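Local coordinates for OxsB protein (Bacillus megaterium, PDB 5UL3) that catalyses the oxidative ring contraction of dAMP to an oxetane aldehyde in oxetanocin A biosynthesis, using cobalamin, a [4Fe-4S] cluster and S-adenosylmethionine, at residues E286-P290 with K340-I345; A304-S310 with I358-E364; L333-L339 with R377-I381. One frame throughout, in Å; residues are numbered along the deposited sequence. Where two conformers were deposited one is given.

Contact 1: residues E286-P290 with K340-I345; sequences EVPTP and KQLDDI
Thr-289 meets the 340-345 segment of helix 335-351 with its hydroxyl and its methyl. The charged and polar bonds centre on Asp-344. Its OD2 accepts a hydrogen bond from Thr-289 OG1 at 2.6 Å on the anti lone pair, and one from the ammonium of Lys-340, with NZ 2.7 Å from Asp-344 OD2, on the syn one. Two donors thus grip a single carboxylate oxygen, an arrangement likely to favour the charged form. The long Lys-340 chain runs extended and then bends at its last torsion (chi4 -64°), which turns NZ back over the helix to Asp-344; Thr-56 OG1 is a further partner of this nitrogen.

Gln-341 reaches across to the loop backbone with its amide, the chain extended beyond CG, and its amide carbon CD lies 3.2 Å from Thr-289 N. The bond from Gln-341 NE2 to Val-287 O, 3.0 Å, is weak and bent, with 135° at the hydrogen, and the same nitrogen is held within its own helix by Gln-337 OE1.

Two waters bridge the segments. One molecule donates to Pro-288 O and to Gln-341 OE1, the latter at 2.6 Å, while another accepts from Thr-289 N and Lys-340 NZ.

Apolar contact lies further along the helix. With chi1 of Thr-289 at -53°, OG1 stands beside the backbone N and CG2 packs 3.7 Å from Asp-344 CB. The Pro-290 ring offers CG to the tip of Ile-345, with CD1 4.1 Å away.

Helix 138-149 touches Val-287, Pro-288 and Pro-290. The irregular loop between helices 283-286 and 295-300 is thus packed both on that helix and on helix 335-351, the first barrel helix of the partial TIM barrel of the radical SAM domain.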
ATOM      1  N   GLU A 286       3.461  19.691   6.069  1.00 26.04           N
ATOM      2  CA  GLU A 286       3.438  20.270   4.735  1.00 24.61           C
ATOM      3  C   GLU A 286       2.625  19.464   3.735  1.00 25.06           C
ATOM      4  O   GLU A 286       2.360  19.972   2.649  1.00 24.69           O
ATOM      5  CB  GLU A 286       4.856  20.453   4.204  1.00 29.19           C
ATOM      6  CG  GLU A 286       5.625  21.467   5.068  1.00 33.31           C
ATOM      7  CD  GLU A 286       6.999  21.795   4.529  1.00 39.28           C
ATOM      8  OE1 GLU A 286       7.322  21.375   3.405  1.00 33.69           O
ATOM      9  OE2 GLU A 286       7.757  22.479   5.245  1.00 45.42           O
ATOM     10  N   VAL A 287       2.242  18.234   4.056  1.00 21.66           N
ATOM     11  CA  VAL A 287       1.527  17.397   3.099  1.00 20.17           C
ATOM     12  C   VAL A 287       0.083  17.282   3.587  1.00 23.01           C
ATOM     13  O   VAL A 287      -0.182  16.639   4.620  1.00 20.16           O
ATOM     14  CB  VAL A 287       2.185  16.021   2.928  1.00 21.25           C
ATOM     15  CG1 VAL A 287       1.396  15.189   1.939  1.00 23.85           C
ATOM     16  CG2 VAL A 287       3.614  16.187   2.401  1.00 23.38           C
ATOM     17  N   PRO A 288      -0.872  17.925   2.908  1.00 24.81           N
ATOM     18  CA  PRO A 288      -2.260  17.910   3.385  1.00 21.70           C
ATOM     19  C   PRO A 288      -3.019  16.709   2.844  1.00 22.02           C
ATOM     20  O   PRO A 288      -2.449  15.843   2.174  1.00 21.47           O
ATOM     21  CB  PRO A 288      -2.831  19.220   2.820  1.00 23.06           C
ATOM     22  CG  PRO A 288      -2.131  19.320   1.463  1.00 21.88           C
ATOM     23  CD  PRO A 288      -0.730  18.697   1.658  1.00 21.53           C
ATOM     24  N   THR A 289      -4.318  16.660   3.144  1.00 21.86           N
ATOM     25  CA  THR A 289      -5.259  15.693   2.574  1.00 21.84           C
ATOM     26  C   THR A 289      -4.938  15.389   1.114  1.00 21.66           C
ATOM     27  O   THR A 289      -4.775  16.323   0.329  1.00 20.57           O
ATOM     28  CB  THR A 289      -6.682  16.258   2.672  1.00 20.40           C
ATOM     29  OG1 THR A 289      -6.950  16.658   4.023  1.00 21.74           O
ATOM     30  CG2 THR A 289      -7.729  15.214   2.187  1.00 24.93           C
ATOM     31  N   PRO A 290      -4.827  14.124   0.696  1.00 21.25           N
ATOM     32  CA  PRO A 290      -4.620  13.846  -0.727  1.00 20.37           C
ATOM     33  C   PRO A 290      -5.725  14.473  -1.564  1.00 22.08           C
ATOM     34  O   PRO A 290      -6.874  14.586  -1.125  1.00 20.72           O
ATOM     35  CB  PRO A 290      -4.685  12.314  -0.810  1.00 24.03           C
ATOM     36  CG  PRO A 290      -5.420  11.913   0.413  1.00 27.41           C
ATOM     37  CD  PRO A 290      -5.014  12.884   1.466  1.00 22.75           C
ATOM     38  N   LYS A 340      -7.974  15.592  10.888  1.00 24.92           N
ATOM     39  CA  LYS A 340      -8.535  16.430   9.833  1.00 27.73           C
ATOM     40  C   LYS A 340      -8.575  15.684   8.505  1.00 25.81           C
ATOM     41  O   LYS A 340      -9.596  15.688   7.801  1.00 23.36           O
ATOM     42  CB  LYS A 340      -7.720  17.718   9.674  1.00 25.71           C
ATOM     43  CG  LYS A 340      -8.057  18.429   8.346  1.00 27.56           C
ATOM     44  CD  LYS A 340      -7.062  19.519   8.007  1.00 33.40           C
ATOM     45  CE  LYS A 340      -7.478  20.317   6.776  1.00 28.69           C
ATOM     46  NZ  LYS A 340      -7.523  19.510   5.511  1.00 24.66           N
ATOM     47  N   GLN A 341      -7.463  15.042   8.134  1.00 24.32           N
ATOM     48  CA  GLN A 341      -7.425  14.354   6.850  1.00 23.77           C
ATOM     49  C   GLN A 341      -8.398  13.179   6.832  1.00 21.57           C
ATOM     50  O   GLN A 341      -9.044  12.915   5.812  1.00 24.65           O
ATOM     51  CB  GLN A 341      -5.993  13.889   6.540  1.00 22.20           C
ATOM     52  CG  GLN A 341      -5.057  15.102   6.307  1.00 21.57           C
ATOM     53  CD  GLN A 341      -3.726  14.728   5.688  1.00 23.41           C
ATOM     54  OE1 GLN A 341      -3.604  13.715   4.994  1.00 23.03           O
ATOM     55  NE2 GLN A 341      -2.716  15.562   5.925  1.00 22.95           N
ATOM     56  N   LEU A 342      -8.512  12.459   7.949  1.00 23.00           N
ATOM     57  CA  LEU A 342      -9.498  11.378   8.014  1.00 24.76           C
ATOM     58  C   LEU A 342     -10.909  11.932   7.844  1.00 25.45           C
ATOM     59  O   LEU A 342     -11.728  11.367   7.099  1.00 24.86           O
ATOM     60  CB  LEU A 342      -9.362  10.621   9.340  1.00 25.74           C
ATOM     61  CG  LEU A 342      -8.149   9.668   9.458  1.00 24.58           C
ATOM     62  CD1 LEU A 342      -7.960   9.281  10.918  1.00 25.05           C
ATOM     63  CD2 LEU A 342      -8.307   8.415   8.561  1.00 27.01           C
ATOM     64  N   ASP A 343     -11.200  13.051   8.508  1.00 25.51           N
ATOM     65  CA  ASP A 343     -12.512  13.678   8.373  1.00 28.66           C
ATOM     66  C   ASP A 343     -12.797  14.067   6.927  1.00 30.69           C
ATOM     67  O   ASP A 343     -13.906  13.838   6.428  1.00 26.01           O
ATOM     68  CB  ASP A 343     -12.605  14.894   9.293  1.00 30.41           C
ATOM     69  CG  ASP A 343     -13.950  15.597   9.193  1.00 38.67           C
ATOM     70  OD1 ASP A 343     -14.932  15.065   9.742  1.00 34.60           O
ATOM     71  OD2 ASP A 343     -14.024  16.673   8.558  1.00 37.31           O
ATOM     72  N   ASP A 344     -11.804  14.652   6.239  1.00 24.18           N
ATOM     73  CA  ASP A 344     -11.974  15.051   4.844  1.00 25.85           C
ATOM     74  C   ASP A 344     -12.299  13.861   3.957  1.00 25.38           C
ATOM     75  O   ASP A 344     -13.249  13.901   3.164  1.00 25.89           O
ATOM     76  CB  ASP A 344     -10.707  15.729   4.305  1.00 23.36           C
ATOM     77  CG  ASP A 344     -10.437  17.078   4.925  1.00 25.13           C
ATOM     78  OD1 ASP A 344     -11.357  17.651   5.541  1.00 30.86           O
ATOM     79  OD2 ASP A 344      -9.282  17.571   4.807  1.00 26.15           O
ATOM     80  N   ILE A 345     -11.498  12.800   4.065  0.50 22.64           N
ATOM     81  CA  ILE A 345     -11.669  11.650   3.194  0.50 23.30           C
ATOM     82  C   ILE A 345     -13.001  10.968   3.474  0.50 23.49           C
ATOM     83  O   ILE A 345     -13.710  10.551   2.549  0.50 25.09           O
ATOM     84  CB  ILE A 345     -10.476  10.696   3.367  0.50 23.34           C
ATOM     85  CG1 ILE A 345      -9.206  11.362   2.839  0.50 24.38           C
ATOM     86  CG2 ILE A 345     -10.724   9.380   2.654  0.50 19.23           C
ATOM     87  CD1 ILE A 345      -7.955  10.735   3.355  0.50 21.97           C
TER
HETATM   88  O   HOH W   1      -2.001  13.193   2.993  1.00 27.88           O
HETATM   89  O   HOH W   2      -4.755  18.853   5.346  1.00 24.24           O

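Contact 2: residues A304-S310 with I358-E364; sequences ALTLETS and IYMADEE
Ile-358 sits between Leu-305 and Leu-307 on the sheet face covered by helix 335-351, its CD1 3.9 Å from Leu-305 CB and its CG2 methyl near Leu-307 CB. On that face Met-360, bent at chi2 (-62°), carries its sulfur to the methyl of Thr-309, with SD 3.9 Å from CG2. Tyr-359 lies on the other face: Ala-304 CB nestles near CE1 of its ring, while Leu-305 O sits at the ring edge. The parallel strands join through a straight bond from Tyr-359 N to Leu-305 O, 3.0 Å, and another from Ala-361 N to Leu-307 O, 2.7 Å.

Past the strand ends, the Asp-362 carboxylate lies against the backbone and hydroxyl of Thr-309. Its OD1 accepts from Thr-309 N at 2.8 Å and its OD2 from Thr-309 OG1 at 2.6 Å, both on the syn side, the N well out of the carboxylate plane (33°). Ser-310 OG lies 2.8 Å from Asp-362 OD2.

Ala-361 CB packs against Glu-308 CB. Glu-308 and Glu-363 hydrogen-bond cobalamin, which places these neighbouring parallel strands of the partial TIM barrel, at their C-terminal ends, in the cofactor site.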
ATOM      1  N   ALA A 304     -11.669   2.046  -3.001  1.00 30.83           N
ATOM      2  CA  ALA A 304     -11.403   2.160  -1.569  1.00 27.05           C
ATOM      3  C   ALA A 304     -10.753   3.490  -1.191  1.00 22.95           C
ATOM      4  O   ALA A 304      -9.935   4.038  -1.938  1.00 27.22           O
ATOM      5  CB  ALA A 304     -10.481   1.028  -1.111  1.00 24.42           C
ATOM      6  N   LEU A 305     -11.077   3.962   0.013  1.00 24.61           N
ATOM      7  CA  LEU A 305     -10.389   5.104   0.617  1.00 22.03           C
ATOM      8  C   LEU A 305      -9.066   4.673   1.248  1.00 25.97           C
ATOM      9  O   LEU A 305      -8.961   3.590   1.824  1.00 24.28           O
ATOM     10  CB  LEU A 305     -11.260   5.733   1.698  1.00 22.30           C
ATOM     11  CG  LEU A 305     -12.677   6.049   1.233  1.00 29.51           C
ATOM     12  CD1 LEU A 305     -13.564   6.229   2.439  1.00 29.44           C
ATOM     13  CD2 LEU A 305     -12.627   7.306   0.393  1.00 32.93           C
ATOM     14  N   THR A 306      -8.064   5.547   1.138  0.50 21.12           N
ATOM     15  CA  THR A 306      -6.734   5.319   1.686  0.50 22.62           C
ATOM     16  C   THR A 306      -6.266   6.593   2.374  0.50 20.07           C
ATOM     17  O   THR A 306      -6.809   7.676   2.152  0.50 20.18           O
ATOM     18  CB  THR A 306      -5.735   4.939   0.591  0.50 23.80           C
ATOM     19  OG1 THR A 306      -5.663   6.009  -0.360  0.50 22.49           O
ATOM     20  CG2 THR A 306      -6.159   3.649  -0.122  0.50 17.74           C
ATOM     21  N   LEU A 307      -5.241   6.451   3.217  1.00 21.50           N
ATOM     22  CA  LEU A 307      -4.552   7.590   3.811  1.00 18.99           C
ATOM     23  C   LEU A 307      -3.216   7.064   4.312  1.00 21.60           C
ATOM     24  O   LEU A 307      -3.124   5.908   4.722  1.00 21.19           O
ATOM     25  CB  LEU A 307      -5.323   8.198   4.980  1.00 22.50           C
ATOM     26  CG  LEU A 307      -4.711   9.485   5.552  1.00 26.25           C
ATOM     27  CD1 LEU A 307      -4.594  10.547   4.451  1.00 27.10           C
ATOM     28  CD2 LEU A 307      -5.560  10.008   6.712  1.00 27.60           C
ATOM     29  N   GLU A 308      -2.191   7.906   4.266  1.00 20.66           N
ATOM     30  CA  GLU A 308      -0.893   7.578   4.855  1.00 24.30           C
ATOM     31  C   GLU A 308      -0.687   8.525   6.028  1.00 23.10           C
ATOM     32  O   GLU A 308      -0.609   9.744   5.830  1.00 22.84           O
ATOM     33  CB  GLU A 308       0.230   7.707   3.821  1.00 24.80           C
ATOM     34  CG  GLU A 308       1.569   7.041   4.280  1.00 24.44           C
ATOM     35  CD  GLU A 308       2.718   7.179   3.271  1.00 25.94           C
ATOM     36  OE1 GLU A 308       2.773   8.205   2.558  1.00 22.75           O
ATOM     37  OE2 GLU A 308       3.590   6.265   3.208  1.00 23.74           O
ATOM     38  N   THR A 309      -0.633   7.991   7.258  1.00 19.21           N
ATOM     39  CA  THR A 309      -0.542   8.882   8.420  1.00 19.98           C
ATOM     40  C   THR A 309       0.888   9.013   8.936  1.00 22.53           C
ATOM     41  O   THR A 309       1.117   9.715   9.929  1.00 22.20           O
ATOM     42  CB  THR A 309      -1.463   8.430   9.577  1.00 19.80           C
ATOM     43  OG1 THR A 309      -1.020   7.166  10.112  1.00 24.79           O
ATOM     44  CG2 THR A 309      -2.939   8.305   9.103  1.00 20.56           C
ATOM     45  N   SER A 310       1.836   8.350   8.283  1.00 22.83           N
ATOM     46  CA  SER A 310       3.258   8.425   8.602  1.00 24.01           C
ATOM     47  C   SER A 310       4.026   7.863   7.420  1.00 22.53           C
ATOM     48  O   SER A 310       3.486   7.097   6.619  1.00 23.34           O
ATOM     49  CB  SER A 310       3.600   7.645   9.880  1.00 19.64           C
ATOM     50  OG  SER A 310       3.429   6.255   9.689  1.00 20.96           O
ATOM     51  N   ILE A 358     -11.158   2.767   5.936  1.00 29.44           N
ATOM     52  CA  ILE A 358      -9.902   3.384   5.524  1.00 26.38           C
ATOM     53  C   ILE A 358      -8.807   2.329   5.499  1.00 25.15           C
ATOM     54  O   ILE A 358      -8.576   1.643   6.500  1.00 24.78           O
ATOM     55  CB  ILE A 358      -9.499   4.527   6.469  1.00 32.73           C
ATOM     56  CG1 ILE A 358     -10.660   5.509   6.693  1.00 31.83           C
ATOM     57  CG2 ILE A 358      -8.257   5.246   5.911  1.00 34.58           C
ATOM     58  CD1 ILE A 358     -10.907   6.425   5.516  1.00 34.01           C
ATOM     59  N   TYR A 359      -8.106   2.225   4.389  1.00 24.15           N
ATOM     60  CA  TYR A 359      -6.937   1.352   4.301  1.00 25.12           C
ATOM     61  C   TYR A 359      -5.714   2.235   4.515  1.00 22.90           C
ATOM     62  O   TYR A 359      -5.334   2.998   3.622  1.00 24.02           O
ATOM     63  CB  TYR A 359      -6.910   0.637   2.968  1.00 25.77           C
ATOM     64  CG  TYR A 359      -8.160  -0.210   2.840  1.00 32.66           C
ATOM     65  CD1 TYR A 359      -9.356   0.328   2.346  1.00 35.33           C
ATOM     66  CD2 TYR A 359      -8.167  -1.523   3.292  1.00 36.43           C
ATOM     67  CE1 TYR A 359     -10.511  -0.441   2.279  1.00 36.28           C
ATOM     68  CE2 TYR A 359      -9.315  -2.301   3.224  1.00 42.64           C
ATOM     69  CZ  TYR A 359     -10.477  -1.762   2.714  1.00 47.72           C
ATOM     70  OH  TYR A 359     -11.608  -2.551   2.660  1.00 50.72           O
ATOM     71  N   MET A 360      -5.123   2.147   5.706  1.00 20.52           N
ATOM     72  CA  MET A 360      -3.942   2.956   5.999  1.00 20.22           C
ATOM     73  C   MET A 360      -2.763   2.459   5.178  1.00 27.77           C
ATOM     74  O   MET A 360      -2.449   1.256   5.163  1.00 26.17           O
ATOM     75  CB  MET A 360      -3.575   2.926   7.485  1.00 23.65           C
ATOM     76  CG  MET A 360      -4.625   3.400   8.456  1.00 30.14           C
ATOM     77  SD  MET A 360      -5.094   5.137   8.226  1.00 30.63           S
ATOM     78  CE  MET A 360      -6.060   5.355   9.721  1.00 34.27           C
ATOM     79  N   ALA A 361      -2.096   3.393   4.506  1.00 21.02           N
ATOM     80  CA  ALA A 361      -0.973   3.051   3.648  1.00 18.09           C
ATOM     81  C   ALA A 361       0.343   2.911   4.416  1.00 20.86           C
ATOM     82  O   ALA A 361       1.314   2.413   3.834  1.00 22.58           O
ATOM     83  CB  ALA A 361      -0.791   4.119   2.558  1.00 23.87           C
ATOM     84  N   ASP A 362       0.375   3.309   5.691  1.00 20.42           N
ATOM     85  CA  ASP A 362       1.618   3.344   6.481  1.00 19.40           C
ATOM     86  C   ASP A 362       2.362   2.014   6.434  1.00 23.50           C
ATOM     87  O   ASP A 362       1.779   0.946   6.651  1.00 22.57           O
ATOM     88  CB  ASP A 362       1.315   3.664   7.949  1.00 22.29           C
ATOM     89  CG  ASP A 362       0.499   4.908   8.138  1.00 26.09           C
ATOM     90  OD1 ASP A 362      -0.451   5.157   7.357  1.00 26.39           O
ATOM     91  OD2 ASP A 362       0.759   5.608   9.125  1.00 23.19           O
ATOM     92  N   GLU A 363       3.675   2.084   6.195  1.00 21.47           N
ATOM     93  CA  GLU A 363       4.528   0.937   6.493  1.00 23.13           C
ATOM     94  C   GLU A 363       4.486   0.605   7.976  1.00 26.13           C
ATOM     95  O   GLU A 363       4.538  -0.572   8.361  1.00 24.36           O
ATOM     96  CB  GLU A 363       5.969   1.228   6.061  1.00 20.40           C
ATOM     97  CG  GLU A 363       6.180   1.205   4.556  1.00 23.36           C
ATOM     98  CD  GLU A 363       7.644   1.352   4.203  1.00 24.40           C
ATOM     99  OE1 GLU A 363       8.237   2.364   4.638  1.00 24.00           O
ATOM    100  OE2 GLU A 363       8.199   0.432   3.547  1.00 26.20           O
ATOM    101  N   GLU A 364       4.417   1.631   8.818  1.00 24.22           N
ATOM    102  CA  GLU A 364       4.539   1.511  10.274  1.00 28.69           C
ATOM    103  C   GLU A 364       3.556   2.505  10.885  1.00 26.25           C
ATOM    104  O   GLU A 364       3.895   3.673  11.124  1.00 27.93           O
ATOM    105  CB  GLU A 364       5.973   1.780  10.737  1.00 27.89           C
ATOM    106  CG  GLU A 364       6.145   1.736  12.245  1.00 30.90           C
ATOM    107  CD  GLU A 364       7.578   1.990  12.697  1.00 37.32           C
ATOM    108  OE1 GLU A 364       8.380   2.567  11.925  1.00 34.01           O
ATOM    109  OE2 GLU A 364       7.898   1.595  13.838  1.00 36.43           O
TER
HETATM  110  O   HOH W   3       4.508   4.744   5.209  1.00 22.87           O
HETATM  111  O   HOH W   4       5.012   4.479   8.002  1.00 22.69           O

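Contact 3: residues L333-L339 with R377-I381; sequences LSVEQTL and RIIDI
Helix 335-339 and helix 377-381 run in roughly the same direction, 37° apart with axes 9.9 Å from each other at closest approach, as successive outer helices of the partial TIM barrel of the radical SAM domain. Ser-334 is the N-cap of the first, its OG accepting from Gln-337 N. Thr-338 OG1 bonds back to Ser-334 O from above the carbonyl plane, which leaves its methyl, anti to the backbone N (CG2), directed at the other helix.

Val-335 and Ile-381 form the middle of the interface, with Val-335 CG2 4.1 Å from Ile-381 CG1. The same valine methyl lies 3.7 Å from Arg-377 CG, and these two side chains lie alongside, pointing opposite ways. The Thr-338 side chain stands roughly perpendicular to that of Ile-381, with Thr-338 CG2 3.9 Å from Ile-381 CD1. One turn after Val-335, Leu-339 CD2 approaches Ile-381 O at 3.5 Å.

The polar tie comes from Arg-377, whose chain extends from CG to NE and so carries the guanidinium to the residue just before the N-cap. Ile-381 CD1 covers one face of this group, over its centre. At the edge, side-on, both bonds converge on one carbonyl oxygen: Arg-377 NE lies 3.1 Å from Leu-333 O, nearly in line with C=O, and Arg-377 NH2 lies 2.8 Å from Leu-333 O, on a lone pair.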
ATOM      1  N   LEU A 333       2.429  12.152  10.679  1.00 23.28           N
ATOM      2  CA  LEU A 333       1.477  13.253  10.720  1.00 26.18           C
ATOM      3  C   LEU A 333       1.136  13.599  12.163  1.00 26.26           C
ATOM      4  O   LEU A 333       1.046  12.723  13.023  1.00 27.86           O
ATOM      5  CB  LEU A 333       0.177  12.867   9.989  1.00 27.71           C
ATOM      6  CG  LEU A 333      -0.044  13.058   8.505  1.00 35.01           C
ATOM      7  CD1 LEU A 333      -1.510  12.748   8.154  1.00 23.34           C
ATOM      8  CD2 LEU A 333       0.336  14.461   8.087  1.00 27.40           C
ATOM      9  N   SER A 334       0.886  14.887  12.428  1.00 25.75           N
ATOM     10  CA  SER A 334       0.377  15.249  13.743  1.00 30.36           C
ATOM     11  C   SER A 334      -1.000  14.628  13.979  1.00 24.91           C
ATOM     12  O   SER A 334      -1.717  14.265  13.041  1.00 26.62           O
ATOM     13  CB  SER A 334       0.276  16.770  13.907  1.00 32.43           C
ATOM     14  OG  SER A 334      -0.799  17.302  13.145  1.00 35.45           O
ATOM     15  N   VAL A 335      -1.356  14.506  15.260  1.00 27.83           N
ATOM     16  CA  VAL A 335      -2.675  13.996  15.623  1.00 27.41           C
ATOM     17  C   VAL A 335      -3.748  14.866  14.996  1.00 34.03           C
ATOM     18  O   VAL A 335      -4.736  14.368  14.447  1.00 28.33           O
ATOM     19  CB  VAL A 335      -2.827  13.942  17.154  1.00 34.00           C
ATOM     20  CG1 VAL A 335      -4.296  13.702  17.551  1.00 32.07           C
ATOM     21  CG2 VAL A 335      -1.905  12.880  17.760  1.00 32.73           C
ATOM     22  N   GLU A 336      -3.631  16.183  15.170  0.50 31.96           N
ATOM     23  CA  GLU A 336      -4.650  17.092  14.655  0.50 31.19           C
ATOM     24  C   GLU A 336      -4.819  16.907  13.159  0.50 29.47           C
ATOM     25  O   GLU A 336      -5.942  16.802  12.654  0.50 29.08           O
ATOM     26  CB  GLU A 336      -4.274  18.540  14.979  0.50 33.26           C
ATOM     27  CG  GLU A 336      -5.231  19.584  14.434  0.50 31.74           C
ATOM     28  CD  GLU A 336      -4.780  21.003  14.763  0.50 40.87           C
ATOM     29  OE1 GLU A 336      -4.238  21.688  13.869  0.50 39.33           O
ATOM     30  OE2 GLU A 336      -4.949  21.419  15.927  0.50 42.34           O
ATOM     31  N   GLN A 337      -3.702  16.826  12.438  0.50 27.13           N
ATOM     32  CA  GLN A 337      -3.753  16.693  10.991  0.50 24.93           C
ATOM     33  C   GLN A 337      -4.310  15.338  10.566  0.50 23.62           C
ATOM     34  O   GLN A 337      -5.116  15.256   9.631  0.50 24.77           O
ATOM     35  CB  GLN A 337      -2.353  16.903  10.423  0.50 28.93           C
ATOM     36  CG  GLN A 337      -2.299  16.876   8.940  0.50 22.09           C
ATOM     37  CD  GLN A 337      -3.035  18.048   8.305  0.50 27.58           C
ATOM     38  OE1 GLN A 337      -3.377  18.001   7.126  0.50 28.76           O
ATOM     39  NE2 GLN A 337      -3.264  19.109   9.079  0.50 27.04           N
ATOM     40  N   THR A 338      -3.850  14.263  11.212  1.00 23.43           N
ATOM     41  CA  THR A 338      -4.411  12.928  10.983  1.00 21.16           C
ATOM     42  C   THR A 338      -5.942  12.963  11.085  1.00 20.99           C
ATOM     43  O   THR A 338      -6.650  12.436  10.220  1.00 22.41           O
ATOM     44  CB  THR A 338      -3.817  11.926  11.983  1.00 23.62           C
ATOM     45  OG1 THR A 338      -2.399  11.843  11.789  1.00 23.96           O
ATOM     46  CG2 THR A 338      -4.407  10.510  11.769  1.00 24.58           C
ATOM     47  N   LEU A 339      -6.464  13.604  12.129  1.00 23.86           N
ATOM     48  CA  LEU A 339      -7.914  13.614  12.324  1.00 26.25           C
ATOM     49  C   LEU A 339      -8.606  14.478  11.279  1.00 27.89           C
ATOM     50  O   LEU A 339      -9.707  14.140  10.813  1.00 25.22           O
ATOM     51  CB  LEU A 339      -8.240  14.090  13.743  1.00 25.59           C
ATOM     52  CG  LEU A 339      -7.832  13.097  14.844  1.00 22.34           C
ATOM     53  CD1 LEU A 339      -7.973  13.681  16.253  1.00 31.56           C
ATOM     54  CD2 LEU A 339      -8.619  11.787  14.707  1.00 23.35           C
ATOM     55  N   ARG A 377       0.272   8.995  21.091  1.00 27.21           N
ATOM     56  CA  ARG A 377      -0.201   9.570  19.839  1.00 28.23           C
ATOM     57  C   ARG A 377      -1.310   8.715  19.224  1.00 23.74           C
ATOM     58  O   ARG A 377      -2.315   9.245  18.734  1.00 24.84           O
ATOM     59  CB  ARG A 377       0.969   9.716  18.870  1.00 26.26           C
ATOM     60  CG  ARG A 377       0.557  10.101  17.468  1.00 26.76           C
ATOM     61  CD  ARG A 377       1.751  10.412  16.592  1.00 28.46           C
ATOM     62  NE  ARG A 377       1.367  10.605  15.198  1.00 25.59           N
ATOM     63  CZ  ARG A 377       1.098   9.612  14.350  1.00 23.43           C
ATOM     64  NH1 ARG A 377       1.159   8.340  14.756  1.00 24.43           N
ATOM     65  NH2 ARG A 377       0.772   9.887  13.090  1.00 24.61           N
ATOM     66  N   ILE A 378      -1.134   7.393  19.219  1.00 23.86           N
ATOM     67  CA  ILE A 378      -2.168   6.524  18.655  1.00 24.19           C
ATOM     68  C   ILE A 378      -3.447   6.621  19.483  1.00 27.09           C
ATOM     69  O   ILE A 378      -4.556   6.712  18.938  1.00 26.35           O
ATOM     70  CB  ILE A 378      -1.654   5.074  18.559  1.00 24.61           C
ATOM     71  CG1 ILE A 378      -0.417   4.981  17.646  1.00 25.79           C
ATOM     72  CG2 ILE A 378      -2.778   4.126  18.071  1.00 24.24           C
ATOM     73  CD1 ILE A 378      -0.638   5.444  16.202  1.00 25.53           C
ATOM     74  N   ILE A 379      -3.314   6.604  20.811  1.00 27.43           N
ATOM     75  CA  ILE A 379      -4.485   6.693  21.676  1.00 29.85           C
ATOM     76  C   ILE A 379      -5.230   8.000  21.432  1.00 29.88           C
ATOM     77  O   ILE A 379      -6.464   8.013  21.358  1.00 30.56           O
ATOM     78  CB  ILE A 379      -4.077   6.515  23.152  1.00 30.26           C
ATOM     79  CG1 ILE A 379      -3.692   5.046  23.388  1.00 28.30           C
ATOM     80  CG2 ILE A 379      -5.222   6.943  24.069  1.00 34.49           C
ATOM     81  CD1 ILE A 379      -2.980   4.785  24.711  1.00 34.93           C
ATOM     82  N   ASP A 380      -4.496   9.105  21.226  1.00 30.52           N
ATOM     83  CA  ASP A 380      -5.137  10.387  20.906  1.00 31.28           C
ATOM     84  C   ASP A 380      -5.879  10.349  19.563  1.00 29.53           C
ATOM     85  O   ASP A 380      -6.975  10.914  19.433  1.00 29.19           O
ATOM     86  CB  ASP A 380      -4.093  11.512  20.899  1.00 32.69           C
ATOM     87  CG  ASP A 380      -3.546  11.821  22.294  1.00 40.73           C
ATOM     88  OD1 ASP A 380      -4.018  11.200  23.267  1.00 35.06           O
ATOM     89  OD2 ASP A 380      -2.639  12.676  22.412  1.00 38.03           O
ATOM     90  N   ILE A 381      -5.287   9.726  18.539  1.00 30.32           N
ATOM     91  CA  ILE A 381      -6.005   9.564  17.272  1.00 27.93           C
ATOM     92  C   ILE A 381      -7.277   8.745  17.487  1.00 27.47           C
ATOM     93  O   ILE A 381      -8.367   9.113  17.014  1.00 27.60           O
ATOM     94  CB  ILE A 381      -5.081   8.928  16.217  1.00 23.40           C
ATOM     95  CG1 ILE A 381      -3.957   9.901  15.845  1.00 27.30           C
ATOM     96  CG2 ILE A 381      -5.893   8.523  14.952  1.00 22.18           C
ATOM     97  CD1 ILE A 381      -2.785   9.248  15.116  1.00 28.64           C
TER

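In the fold
All three contacts converge on the start of the partial TIM barrel, their centres 11 to 13 Å apart, and their segments interleave along the chain. Contact 2 pairs neighbouring parallel strands 305-311 and 357-360; helix 335-351 lies between them in sequence, making a beta-alpha-beta crossover. That helix serves both other contacts: its first turns meet helix 374-386 in contact 3, and the following turn meets the 286-290 loop in contact 1. Ile-345 packs on Leu-305 and Leu-307, and Thr-309 O probably accepts a hydrogen bond from Leu-333 N. The cobalamin-binding ends of the strands are thus connected to the outer helices and to the 286-290 loop.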